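Local coordinates for protein aminotransferase class-III (Sphaerobacter thermophilus DSM 20745, PDB 6K8H) that belongs to the class-III aminotransferases, a branch of the PLP-dependent aminotransferase fold, and binds (5-hydroxy-4,6-dimethylpyridin-3-yl)methyl dihydrogen phosphate in a pocket shared between two subunits, at residues K149-S157 and L220-L228; S157-T165 and A189-L197. All coordinates share one frame; numbering follows the deposited sequence.

Overall arrangement
Following the chain from its N terminus, strand 146-150 leads into a loop whose residues Y154 and H155 line the ligand pocket, the backbone continues to the short helix 159-162, and a long excursion with little regular structure then leads to helix 188-192 and strand 194-197. Contact 2 closes that excursion by laying 157-165 on 189-197. Contact 1 closes a wider loop when strand 216-221 comes in beside strand 146-150, so contact 2 is nested inside it. Strand 146-150 lies between strands 194-197 and 216-221 in the seven-stranded sheet. S157 belongs to both contacts, and K149 NZ of contact 1 bonds to V163 O of contact 2.

Contact 1 of 2, residues K149-S157 and L220-L228; sequences KFDGCYHGS and LIDPNPRSL. With PLR ((5-hydroxy-4,6-dimethylpyridin-3-yl)methyl dihydrogen phosphate), chain D.
K149 and F150 end strand 146-150 beside L220 and I221, the end of its parallel neighbour. K149 sets its CA-H against L220 O, while its ammonium turns from L220-L228 to bond C153 O at 2.8 Å from NZ, in the carbonyl plane; A161 O and V163 O accept from it as well. The F150 ring brings an edge to L220 O, which lies near its plane, and CE1 lies 3.6 Å from I221 CB. Past the strand, a type II turn from F150 to C153 reverses the chain, and G152 O comes up against S227 CB. C153 SG rests on L228 CD1 at 3.5 Å and on the P225 ring.

Y154 and R226 run side by side, ring and guanidinium planes 49° apart, with Y154 CD2 4.0 Å from R226 NH2. With CG anti to the backbone N (chi1 177°), the Y154 ring carries its CE2 edge to C4 and C4A of the ligand PLR, and one face covers G156 N. H155 comes from the opposite direction to L220, whose CD2 sits 3.6 Å over the centroid of the imidazole in a CH-pi contact, 12° off the normal. D222 N lies at the edge of that ring.

No direct hydrogen bond joins the segments; ordered water does so instead. One water connects F150 N, H155 NE2 and L220 O, and another bonds Y154 O and D222 OD2, whose oxygen is 3.4 Å from PLR C2A. Since D255 holds H155 ND1, the imidazole has partners at both nitrogens and a leucine methyl on one face, which together would fix its rotation. The chemistry is thus that of a pocket wall built from the loops that follow two parallel neighbouring strands, its polar groups linked through water and its residues Y154, H155, D222 and R226 lining the ligand pocket.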
ATOM      1  N   LYS B 149     -20.506   3.281   5.399  1.00  7.01           N
ATOM      2  CA  LYS B 149     -20.124   3.747   4.062  1.00  6.98           C
ATOM      3  C   LYS B 149     -21.359   3.707   3.179  1.00  7.10           C
ATOM      4  O   LYS B 149     -22.418   3.248   3.601  1.00  9.53           O
ATOM      5  CB  LYS B 149     -18.999   2.904   3.461  1.00  9.21           C
ATOM      6  CG  LYS B 149     -19.368   1.438   3.307  1.00  7.53           C
ATOM      7  CD  LYS B 149     -18.409   0.772   2.359  1.00  9.89           C
ATOM      8  CE  LYS B 149     -18.668   1.202   0.937  1.00  9.33           C
ATOM      9  NZ  LYS B 149     -17.970   0.303  -0.024  1.00 10.73           N
ATOM     10  N   PHE B 150     -21.227   4.168   1.938  1.00  8.53           N
ATOM     11  CA  PHE B 150     -22.371   4.321   1.048  1.00  7.54           C
ATOM     12  C   PHE B 150     -22.405   3.225  -0.015  1.00  7.72           C
ATOM     13  O   PHE B 150     -21.375   2.860  -0.588  1.00  8.63           O
ATOM     14  CB  PHE B 150     -22.371   5.723   0.423  1.00  7.79           C
ATOM     15  CG  PHE B 150     -22.690   6.800   1.428  1.00  9.06           C
ATOM     16  CD1 PHE B 150     -21.701   7.323   2.250  1.00  7.77           C
ATOM     17  CD2 PHE B 150     -24.001   7.216   1.619  1.00  7.54           C
ATOM     18  CE1 PHE B 150     -22.005   8.282   3.219  1.00  7.89           C
ATOM     19  CE2 PHE B 150     -24.311   8.178   2.576  1.00  7.55           C
ATOM     20  CZ  PHE B 150     -23.308   8.714   3.376  1.00  9.12           C
ATOM     21  N   ASP B 151     -23.611   2.714  -0.260  1.00  9.31           N
ATOM     22  CA  ASP B 151     -23.851   1.629  -1.207  1.00 10.32           C
ATOM     23  C   ASP B 151     -23.282   1.942  -2.589  1.00  8.73           C
ATOM     24  O   ASP B 151     -23.446   3.050  -3.114  1.00 11.40           O
ATOM     25  CB  ASP B 151     -25.354   1.389  -1.300  1.00  9.05           C
ATOM     26  CG  ASP B 151     -25.696   0.053  -1.902  1.00  9.63           C
ATOM     27  OD1 ASP B 151     -24.881  -0.879  -1.788  1.00  9.87           O
ATOM     28  OD2 ASP B 151     -26.793  -0.083  -2.474  1.00 11.48           O
ATOM     29  N   GLY B 152     -22.598   0.963  -3.175  1.00  9.19           N
ATOM     30  CA  GLY B 152     -22.102   1.091  -4.533  1.00  8.34           C
ATOM     31  C   GLY B 152     -20.847   1.917  -4.693  1.00 10.93           C
ATOM     32  O   GLY B 152     -20.473   2.234  -5.831  1.00 11.26           O
ATOM     33  N   CYS B 153     -20.156   2.247  -3.611  1.00  9.59           N
ATOM     34  CA  CYS B 153     -19.009   3.134  -3.689  1.00  7.57           C
ATOM     35  C   CYS B 153     -17.708   2.391  -3.412  1.00 10.13           C
ATOM     36  O   CYS B 153     -17.638   1.528  -2.527  1.00  9.84           O
ATOM     37  CB  CYS B 153     -19.136   4.279  -2.682  1.00  6.29           C
ATOM     38  SG  CYS B 153     -20.417   5.492  -3.036  1.00 10.56           S
ATOM     39  N   TYR B 154     -16.671   2.777  -4.140  1.00 10.44           N
ATOM     40  CA  TYR B 154     -15.380   2.099  -4.116  1.00 12.43           C
ATOM     41  C   TYR B 154     -14.386   2.875  -3.260  1.00  9.29           C
ATOM     42  O   TYR B 154     -14.277   4.098  -3.381  1.00 10.21           O
ATOM     43  CB  TYR B 154     -14.839   1.949  -5.542  1.00 14.87           C
ATOM     44  CG  TYR B 154     -13.470   1.309  -5.601  1.00 13.34           C
ATOM     45  CD1 TYR B 154     -13.319  -0.058  -5.447  1.00 13.81           C
ATOM     46  CD2 TYR B 154     -12.327   2.080  -5.795  1.00 17.01           C
ATOM     47  CE1 TYR B 154     -12.060  -0.655  -5.498  1.00 16.84           C
ATOM     48  CE2 TYR B 154     -11.070   1.496  -5.847  1.00 17.74           C
ATOM     49  CZ  TYR B 154     -10.946   0.131  -5.692  1.00 15.08           C
ATOM     50  OH  TYR B 154      -9.703  -0.447  -5.758  1.00 24.57           O
ATOM     51  N   HIS B 155     -13.660   2.162  -2.393  1.00 10.12           N
ATOM     52  CA  HIS B 155     -12.652   2.799  -1.553  1.00  9.68           C
ATOM     53  C   HIS B 155     -11.361   1.987  -1.476  1.00 12.99           C
ATOM     54  O   HIS B 155     -10.570   2.192  -0.548  1.00 11.73           O
ATOM     55  CB  HIS B 155     -13.166   3.022  -0.135  1.00 10.12           C
ATOM     56  CG  HIS B 155     -14.435   3.814  -0.068  1.00  9.81           C
ATOM     57  ND1 HIS B 155     -14.469   5.174  -0.264  1.00  9.11           N
ATOM     58  CD2 HIS B 155     -15.711   3.437   0.190  1.00  9.33           C
ATOM     59  CE1 HIS B 155     -15.714   5.604  -0.146  1.00 10.38           C
ATOM     60  NE2 HIS B 155     -16.487   4.570   0.136  1.00  9.56           N
ATOM     61  N   GLY B 156     -11.138   1.055  -2.390  1.00 10.73           N
ATOM     62  CA  GLY B 156      -9.948   0.219  -2.347  1.00 13.46           C
ATOM     63  C   GLY B 156     -10.256  -1.184  -1.871  1.00 12.24           C
ATOM     64  O   GLY B 156     -11.409  -1.613  -1.836  1.00  9.47           O
ATOM     65  N   SER B 157      -9.199  -1.908  -1.487  1.00  8.71           N
ATOM     66  CA  SER B 157      -9.291  -3.341  -1.209  1.00  8.57           C
ATOM     67  C   SER B 157      -9.329  -3.692   0.286  1.00 11.14           C
ATOM     68  O   SER B 157      -9.310  -4.880   0.632  1.00 10.38           O
ATOM     69  CB  SER B 157      -8.143  -4.086  -1.917  1.00 11.19           C
ATOM     70  OG  SER B 157      -6.891  -3.524  -1.609  1.00 12.82           O
ATOM     71  N   LEU B 220     -17.679   7.009   6.217  1.00  5.88           N
ATOM     72  CA  LEU B 220     -16.732   7.225   5.131  1.00  7.61           C
ATOM     73  C   LEU B 220     -17.519   7.579   3.879  1.00  7.16           C
ATOM     74  O   LEU B 220     -18.456   6.859   3.516  1.00  7.34           O
ATOM     75  CB  LEU B 220     -15.884   5.970   4.914  1.00  8.40           C
ATOM     76  CG  LEU B 220     -15.033   5.792   3.667  1.00  9.14           C
ATOM     77  CD1 LEU B 220     -13.791   6.668   3.772  1.00  7.07           C
ATOM     78  CD2 LEU B 220     -14.688   4.320   3.542  1.00  9.20           C
ATOM     79  N   ILE B 221     -17.168   8.692   3.235  1.00  7.44           N
ATOM     80  CA  ILE B 221     -17.938   9.161   2.088  1.00  6.26           C
ATOM     81  C   ILE B 221     -17.008   9.732   1.023  1.00  8.93           C
ATOM     82  O   ILE B 221     -16.129  10.543   1.326  1.00 10.04           O
ATOM     83  CB  ILE B 221     -18.993  10.205   2.502  1.00  7.03           C
ATOM     84  CG1 ILE B 221     -19.804  10.623   1.276  1.00  7.99           C
ATOM     85  CG2 ILE B 221     -18.339  11.384   3.232  1.00  7.76           C
ATOM     86  CD1 ILE B 221     -20.981  11.529   1.607  1.00 11.44           C
ATOM     87  N   ASP B 222     -17.197   9.289  -0.225  1.00  7.67           N
ATOM     88  CA  ASP B 222     -16.575   9.907  -1.390  1.00 11.88           C
ATOM     89  C   ASP B 222     -17.470  11.047  -1.863  1.00 10.07           C
ATOM     90  O   ASP B 222     -18.604  10.787  -2.282  1.00  9.11           O
ATOM     91  CB  ASP B 222     -16.399   8.863  -2.487  1.00 11.44           C
ATOM     92  CG  ASP B 222     -15.765   9.401  -3.760  1.00 14.28           C
ATOM     93  OD1 ASP B 222     -15.869  10.613  -4.061  1.00 14.90           O
ATOM     94  OD2 ASP B 222     -15.168   8.567  -4.494  1.00 15.47           O
ATOM     95  N   PRO B 223     -16.993  12.311  -1.875  1.00 11.39           N
ATOM     96  CA  PRO B 223     -17.832  13.466  -2.224  1.00 11.79           C
ATOM     97  C   PRO B 223     -18.417  13.414  -3.646  1.00 10.51           C
ATOM     98  O   PRO B 223     -19.483  13.944  -3.845  1.00 10.57           O
ATOM     99  CB  PRO B 223     -16.911  14.687  -2.072  1.00 11.49           C
ATOM    100  CG  PRO B 223     -15.730  14.185  -1.273  1.00 14.31           C
ATOM    101  CD  PRO B 223     -15.619  12.707  -1.581  1.00 10.22           C
ATOM    102  N   ASN B 224     -17.653  12.889  -4.605  1.00 10.69           N
ATOM    103  CA  ASN B 224     -18.114  12.783  -6.015  1.00 10.18           C
ATOM    104  C   ASN B 224     -17.760  11.381  -6.524  1.00 10.53           C
ATOM    105  O   ASN B 224     -16.868  11.275  -7.372  1.00 12.95           O
ATOM    106  CB  ASN B 224     -17.485  13.894  -6.857  1.00 12.75           C
ATOM    107  CG  ASN B 224     -18.256  14.216  -8.118  1.00 14.07           C
ATOM    108  OD1 ASN B 224     -19.279  13.600  -8.404  1.00 12.79           O
ATOM    109  ND2 ASN B 224     -17.773  15.193  -8.868  1.00 13.80           N
ATOM    110  N   PRO B 225     -18.448  10.308  -6.086  1.00 11.95           N
ATOM    111  CA  PRO B 225     -18.039   8.955  -6.461  1.00 11.70           C
ATOM    112  C   PRO B 225     -18.175   8.615  -7.950  1.00  9.73           C
ATOM    113  O   PRO B 225     -19.238   8.746  -8.503  1.00 11.08           O
ATOM    114  CB  PRO B 225     -18.962   8.054  -5.627  1.00  9.96           C
ATOM    115  CG  PRO B 225     -20.169   8.918  -5.343  1.00 11.24           C
ATOM    116  CD  PRO B 225     -19.645  10.336  -5.249  1.00  9.05           C
ATOM    117  N   ARG B 226     -17.087   8.125  -8.538  1.00 13.30           N
ATOM    118  CA  ARG B 226     -17.097   7.700  -9.959  1.00 14.52           C
ATOM    119  C   ARG B 226     -18.064   6.517 -10.114  1.00 15.39           C
ATOM    120  O   ARG B 226     -18.772   6.465 -11.120  1.00 12.61           O
ATOM    121  CB  ARG B 226     -15.700   7.265 -10.395  1.00 16.76           C
ATOM    122  CG  ARG B 226     -15.730   6.144 -11.420  1.00 20.55           C
ATOM    123  CD  ARG B 226     -14.368   5.759 -11.944  1.00 20.35           C
ATOM    124  NE  ARG B 226     -13.457   5.413 -10.875  1.00 29.33           N
ATOM    125  CZ  ARG B 226     -13.418   4.230 -10.281  1.00 37.42           C
ATOM    126  NH1 ARG B 226     -14.249   3.274 -10.656  1.00 39.00           N
ATOM    127  NH2 ARG B 226     -12.530   4.003  -9.331  1.00 37.91           N
ATOM    128  N   SER B 227     -18.085   5.622  -9.127  1.00  9.73           N
ATOM    129  CA  SER B 227     -18.917   4.427  -9.203  1.00 18.64           C
ATOM    130  C   SER B 227     -20.398   4.756  -9.333  1.00 15.98           C
ATOM    131  O   SER B 227     -21.157   3.972  -9.922  1.00 16.09           O
ATOM    132  CB  SER B 227     -18.686   3.582  -7.946  1.00 16.05           C
ATOM    133  OG  SER B 227     -17.629   2.668  -8.122  1.00 31.35           O
ATOM    134  N   LEU B 228     -20.820   5.914  -8.824  1.00 11.91           N
ATOM    135  CA  LEU B 228     -22.213   6.321  -8.909  1.00 10.69           C
ATOM    136  C   LEU B 228     -22.454   7.372  -9.992  1.00 11.89           C
ATOM    137  O   LEU B 228     -23.445   8.106  -9.927  1.00 17.62           O
ATOM    138  CB  LEU B 228     -22.688   6.811  -7.534  1.00 10.69           C
ATOM    139  CG  LEU B 228     -22.633   5.762  -6.401  1.00  9.61           C
ATOM    140  CD1 LEU B 228     -23.199   6.277  -5.040  1.00  6.70           C
ATOM    141  CD2 LEU B 228     -23.347   4.489  -6.803  1.00  9.70           C
TER
HETATM  142  N1  PLR D 501     -10.589   5.671  -2.918  1.00 11.69           N
HETATM  143  C2  PLR D 501     -10.987   6.082  -4.116  1.00 15.00           C
HETATM  144  C2A PLR D 501     -12.140   7.026  -4.216  1.00 16.71           C
HETATM  145  C3  PLR D 501     -10.316   5.651  -5.270  1.00 21.00           C
HETATM  146  O3  PLR D 501     -10.741   6.098  -6.468  1.00 19.77           O
HETATM  147  C4  PLR D 501      -9.224   4.769  -5.150  1.00 18.77           C
HETATM  148  C4A PLR D 501      -8.511   4.318  -6.346  1.00 26.64           C
HETATM  149  C5  PLR D 501      -8.826   4.362  -3.872  1.00 19.17           C
HETATM  150  C6  PLR D 501      -9.547   4.822  -2.804  1.00 17.45           C
HETATM  151  C5A PLR D 501      -7.685   3.401  -3.669  1.00 17.28           C
HETATM  152  O4P PLR D 501      -6.362   3.941  -3.969  1.00 13.05           O
HETATM  153  P   PLR D 501      -5.187   2.937  -4.415  1.00 12.77           P
HETATM  154  O1P PLR D 501      -5.125   1.900  -3.340  1.00  6.81           O
HETATM  155  O2P PLR D 501      -5.604   2.366  -5.721  1.00 10.14           O
HETATM  156  O3P PLR D 501      -3.941   3.756  -4.517  1.00  9.29           O
HETATM  157  O   HOH W   1     -18.858   5.489   1.149  1.00  7.28           O
HETATM  158  O   HOH W   2     -21.749   1.171  -8.025  1.00 13.32           O
HETATM  159  O   HOH W   3     -16.057   6.000  -4.269  1.00 14.53           O

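Contact 2 of 2, residues S157-T165 and A189-L197; sequences SYDFAEVST and AVLDSVVVL
V190, in the short helix 188-192, meets F160 at about a right angle, its CG2 3.9 Å from ring atom CE1. Its other methyl, CG1, turns to D159 and to V163 CG2. L191 starts from a CB directed away from S157-T165, yet its end comes nearer, bringing CD2 within 4.1 Å of V163 CG2. S193 follows, with its hydroxyl between the backbone N and the carbonyl carbon (chi1 74°), a position from which OG donates to V190 O at 2.9 Å, tilted 25° from the carbonyl plane. The same hydroxyl oxygen, S193 OG, lies at the edge of the F160 ring, 3.1 Å from CD1, a close approach to ring C-H.

With V194 the chain enters its strand. V194 and V163 reach toward each other tip to tip, CG2 to CG2 at 3.9 Å, and V194 CG2 also lies 3.5 Å from F160 O. Two residues on, both methyls of V196 touch S164, with CG2 3.5 Å from S164 OG; that hydroxyl is bonded elsewhere, to V178 O and T180 N. V163 CG1 touches both V194 and V196.

The result is a valine-rich seam that seats helix 159-162 and the turn after it on helix 188-192 and on strand 194-197, one of the two outermost strands of its sheet within this chain. Strand 146-150 pairs with this strand through backbone bonds of V195 and L197, helix 127-142 packs on Y158 and A161, and the second subunit abuts the seam, where its Y158 hydrogen-bonds D159 OD1 and its R139 forms a salt bridge with D159 OD2.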
ATOM      1  N   SER B 157      -9.199  -1.908  -1.487  1.00  8.71           N
ATOM      2  CA  SER B 157      -9.291  -3.341  -1.209  1.00  8.57           C
ATOM      3  C   SER B 157      -9.329  -3.692   0.286  1.00 11.14           C
ATOM      4  O   SER B 157      -9.310  -4.880   0.632  1.00 10.38           O
ATOM      5  CB  SER B 157      -8.143  -4.086  -1.917  1.00 11.19           C
ATOM      6  OG  SER B 157      -6.891  -3.524  -1.609  1.00 12.82           O
ATOM      7  N   TYR B 158      -9.343  -2.709   1.176  1.00  9.18           N
ATOM      8  CA  TYR B 158      -9.459  -2.993   2.606  1.00  8.76           C
ATOM      9  C   TYR B 158     -10.826  -3.596   2.934  1.00  9.50           C
ATOM     10  O   TYR B 158     -11.860  -3.016   2.586  1.00  9.11           O
ATOM     11  CB  TYR B 158      -9.246  -1.707   3.388  1.00  8.91           C
ATOM     12  CG  TYR B 158      -9.362  -1.809   4.897  1.00  7.32           C
ATOM     13  CD1 TYR B 158      -8.742  -2.833   5.601  1.00  7.71           C
ATOM     14  CD2 TYR B 158     -10.062  -0.848   5.614  1.00  9.36           C
ATOM     15  CE1 TYR B 158      -8.832  -2.907   6.992  1.00 11.03           C
ATOM     16  CE2 TYR B 158     -10.163  -0.907   7.000  1.00  9.89           C
ATOM     17  CZ  TYR B 158      -9.554  -1.944   7.684  1.00 10.23           C
ATOM     18  OH  TYR B 158      -9.641  -2.004   9.057  1.00 10.00           O
ATOM     19  N   ASP B 159     -10.828  -4.732   3.652  1.00  7.88           N
ATOM     20  CA  ASP B 159     -12.044  -5.525   3.889  1.00 12.06           C
ATOM     21  C   ASP B 159     -13.272  -4.678   4.239  1.00  9.86           C
ATOM     22  O   ASP B 159     -14.335  -4.796   3.614  1.00 12.51           O
ATOM     23  CB  ASP B 159     -11.810  -6.519   5.037  1.00 11.39           C
ATOM     24  CG  ASP B 159     -10.749  -7.555   4.725  1.00 15.58           C
ATOM     25  OD1 ASP B 159      -9.642  -7.157   4.326  1.00 15.57           O
ATOM     26  OD2 ASP B 159     -11.011  -8.767   4.916  1.00 18.04           O
ATOM     27  N   PHE B 160     -13.145  -3.840   5.266  1.00  8.45           N
ATOM     28  CA  PHE B 160     -14.295  -3.093   5.761  1.00 10.57           C
ATOM     29  C   PHE B 160     -14.724  -1.999   4.787  1.00  9.38           C
ATOM     30  O   PHE B 160     -15.922  -1.723   4.660  1.00 12.09           O
ATOM     31  CB  PHE B 160     -13.967  -2.520   7.148  1.00  9.01           C
ATOM     32  CG  PHE B 160     -13.630  -3.578   8.160  1.00 10.53           C
ATOM     33  CD1 PHE B 160     -14.632  -4.283   8.806  1.00 12.16           C
ATOM     34  CD2 PHE B 160     -12.315  -3.894   8.441  1.00 13.45           C
ATOM     35  CE1 PHE B 160     -14.327  -5.271   9.725  1.00 11.31           C
ATOM     36  CE2 PHE B 160     -12.003  -4.880   9.356  1.00 15.48           C
ATOM     37  CZ  PHE B 160     -13.017  -5.565  10.004  1.00 12.29           C
ATOM     38  N   ALA B 161     -13.769  -1.390   4.070  1.00 10.38           N
ATOM     39  CA  ALA B 161     -14.085  -0.304   3.149  1.00  8.02           C
ATOM     40  C   ALA B 161     -14.719  -0.788   1.852  1.00 11.75           C
ATOM     41  O   ALA B 161     -15.385  -0.003   1.167  1.00 10.04           O
ATOM     42  CB  ALA B 161     -12.818   0.494   2.837  1.00  8.60           C
ATOM     43  N   GLU B 162     -14.554  -2.061   1.502  1.00 10.27           N
ATOM     44  CA  GLU B 162     -15.044  -2.537   0.221  1.00  9.57           C
ATOM     45  C   GLU B 162     -16.418  -3.206   0.298  1.00 10.67           C
ATOM     46  O   GLU B 162     -16.976  -3.547  -0.758  1.00  9.81           O
ATOM     47  CB  GLU B 162     -14.018  -3.489  -0.402  1.00 11.30           C
ATOM     48  CG  GLU B 162     -13.906  -4.806   0.310  1.00 12.34           C
ATOM     49  CD  GLU B 162     -12.948  -5.762  -0.365  1.00 14.18           C
ATOM     50  OE1 GLU B 162     -12.282  -5.357  -1.342  1.00 13.90           O
ATOM     51  OE2 GLU B 162     -12.853  -6.920   0.088  1.00 12.32           O
ATOM     52  N   VAL B 163     -17.001  -3.359   1.494  1.00  7.37           N
ATOM     53  CA  VAL B 163     -18.335  -3.956   1.599  1.00  9.49           C
ATOM     54  C   VAL B 163     -19.315  -3.160   0.743  1.00  7.96           C
ATOM     55  O   VAL B 163     -19.316  -1.927   0.768  1.00  8.17           O
ATOM     56  CB  VAL B 163     -18.785  -4.012   3.071  1.00  8.27           C
ATOM     57  CG1 VAL B 163     -20.298  -4.232   3.166  1.00 11.75           C
ATOM     58  CG2 VAL B 163     -18.055  -5.110   3.819  1.00  7.84           C
ATOM     59  N   SER B 164     -20.117  -3.863  -0.065  1.00  9.28           N
ATOM     60  CA  SER B 164     -21.120  -3.238  -0.932  1.00  9.76           C
ATOM     61  C   SER B 164     -20.501  -2.307  -1.978  1.00 10.92           C
ATOM     62  O   SER B 164     -21.143  -1.348  -2.414  1.00 12.12           O
ATOM     63  CB  SER B 164     -22.196  -2.494  -0.126  1.00  9.93           C
ATOM     64  OG  SER B 164     -22.981  -3.395   0.632  1.00  8.36           O
ATOM     65  N   THR B 165     -19.255  -2.560  -2.401  1.00  9.65           N
ATOM     66  CA  THR B 165     -18.704  -1.781  -3.512  1.00 10.77           C
ATOM     67  C   THR B 165     -19.585  -1.923  -4.752  1.00  8.97           C
ATOM     68  O   THR B 165     -19.814  -0.954  -5.484  1.00  8.69           O
ATOM     69  CB  THR B 165     -17.275  -2.219  -3.835  1.00 10.56           C
ATOM     70  OG1 THR B 165     -16.410  -1.912  -2.740  1.00  8.26           O
ATOM     71  CG2 THR B 165     -16.776  -1.496  -5.086  1.00 10.88           C
ATOM     72  N   ALA B 189     -18.871 -11.525  10.094  1.00 12.50           N
ATOM     73  CA  ALA B 189     -18.576 -10.479  11.077  1.00 13.07           C
ATOM     74  C   ALA B 189     -18.079  -9.195  10.418  1.00 12.22           C
ATOM     75  O   ALA B 189     -18.309  -8.090  10.941  1.00 13.00           O
ATOM     76  CB  ALA B 189     -17.561 -10.993  12.101  1.00 11.87           C
ATOM     77  N   VAL B 190     -17.418  -9.308   9.263  1.00  9.82           N
ATOM     78  CA  VAL B 190     -17.060  -8.113   8.502  1.00 10.26           C
ATOM     79  C   VAL B 190     -18.307  -7.446   7.923  1.00 11.69           C
ATOM     80  O   VAL B 190     -18.478  -6.225   8.022  1.00 14.17           O
ATOM     81  CB  VAL B 190     -16.029  -8.453   7.414  1.00  8.64           C
ATOM     82  CG1 VAL B 190     -15.842  -7.277   6.470  1.00  9.44           C
ATOM     83  CG2 VAL B 190     -14.710  -8.816   8.071  1.00 12.48           C
ATOM     84  N   LEU B 191     -19.177  -8.229   7.287  1.00 12.51           N
ATOM     85  CA  LEU B 191     -20.435  -7.687   6.768  1.00 13.27           C
ATOM     86  C   LEU B 191     -21.261  -7.021   7.870  1.00 13.72           C
ATOM     87  O   LEU B 191     -21.807  -5.922   7.686  1.00 14.28           O
ATOM     88  CB  LEU B 191     -21.246  -8.800   6.100  1.00 12.05           C
ATOM     89  CG  LEU B 191     -20.716  -9.419   4.803  1.00 12.76           C
ATOM     90  CD1 LEU B 191     -21.680 -10.491   4.339  1.00 18.21           C
ATOM     91  CD2 LEU B 191     -20.497  -8.359   3.723  1.00 16.21           C
ATOM     92  N   ASP B 192     -21.380  -7.691   9.018  1.00 12.81           N
ATOM     93  CA  ASP B 192     -22.146  -7.178  10.144  1.00 15.41           C
ATOM     94  C   ASP B 192     -21.539  -5.918  10.736  1.00 15.36           C
ATOM     95  O   ASP B 192     -22.265  -5.152  11.382  1.00 16.30           O
ATOM     96  CB  ASP B 192     -22.258  -8.236  11.252  1.00 14.38           C
ATOM     97  CG  ASP B 192     -23.116  -9.428  10.853  1.00 20.37           C
ATOM     98  OD1 ASP B 192     -23.771  -9.381   9.785  1.00 20.59           O
ATOM     99  OD2 ASP B 192     -23.131 -10.427  11.615  1.00 22.56           O
ATOM    100  N   SER B 193     -20.229  -5.697  10.570  1.00 12.39           N
ATOM    101  CA  SER B 193     -19.624  -4.486  11.129  1.00 14.76           C
ATOM    102  C   SER B 193     -19.771  -3.242  10.248  1.00 13.94           C
ATOM    103  O   SER B 193     -19.302  -2.178  10.654  1.00 13.48           O
ATOM    104  CB  SER B 193     -18.142  -4.709  11.426  1.00 13.14           C
ATOM    105  OG  SER B 193     -17.413  -4.727  10.207  1.00 11.59           O
ATOM    106  N   VAL B 194     -20.361  -3.330   9.054  1.00 10.53           N
ATOM    107  CA  VAL B 194     -20.424  -2.194   8.131  1.00 10.32           C
ATOM    108  C   VAL B 194     -21.887  -1.806   7.936  1.00 11.52           C
ATOM    109  O   VAL B 194     -22.715  -2.650   7.574  1.00 14.85           O
ATOM    110  CB  VAL B 194     -19.742  -2.493   6.781  1.00  6.43           C
ATOM    111  CG1 VAL B 194     -19.830  -1.274   5.861  1.00  8.69           C
ATOM    112  CG2 VAL B 194     -18.296  -2.869   7.007  1.00 11.04           C
ATOM    113  N   VAL B 195     -22.207  -0.548   8.232  1.00 10.42           N
ATOM    114  CA  VAL B 195     -23.539   0.015   8.013  1.00 10.02           C
ATOM    115  C   VAL B 195     -23.543   0.687   6.642  1.00  7.54           C
ATOM    116  O   VAL B 195     -22.797   1.649   6.420  1.00  9.08           O
ATOM    117  CB  VAL B 195     -23.906   1.023   9.119  1.00 12.90           C
ATOM    118  CG1 VAL B 195     -25.272   1.688   8.831  1.00 11.90           C
ATOM    119  CG2 VAL B 195     -23.910   0.368  10.495  1.00 12.43           C
ATOM    120  N   VAL B 196     -24.393   0.205   5.733  1.00  7.66           N
ATOM    121  CA  VAL B 196     -24.421   0.678   4.346  1.00  7.65           C
ATOM    122  C   VAL B 196     -25.563   1.676   4.180  1.00  7.88           C
ATOM    123  O   VAL B 196     -26.737   1.328   4.346  1.00  8.44           O
ATOM    124  CB  VAL B 196     -24.562  -0.489   3.354  1.00 10.46           C
ATOM    125  CG1 VAL B 196     -24.411   0.026   1.933  1.00  6.58           C
ATOM    126  CG2 VAL B 196     -23.503  -1.570   3.629  1.00  9.86           C
ATOM    127  N   LEU B 197     -25.215   2.919   3.831  1.00  9.26           N
ATOM    128  CA  LEU B 197     -26.076   4.084   3.724  1.00  9.75           C
ATOM    129  C   LEU B 197     -26.417   4.380   2.269  1.00  8.94           C
ATOM    130  O   LEU B 197     -25.693   3.985   1.351  1.00 10.29           O
ATOM    131  CB  LEU B 197     -25.400   5.316   4.343  1.00  7.07           C
ATOM    132  CG  LEU B 197     -24.744   5.150   5.719  1.00  8.42           C
ATOM    133  CD1 LEU B 197     -23.862   6.341   6.027  1.00 11.01           C
ATOM    134  CD2 LEU B 197     -25.804   4.981   6.782  1.00  9.83           C
TER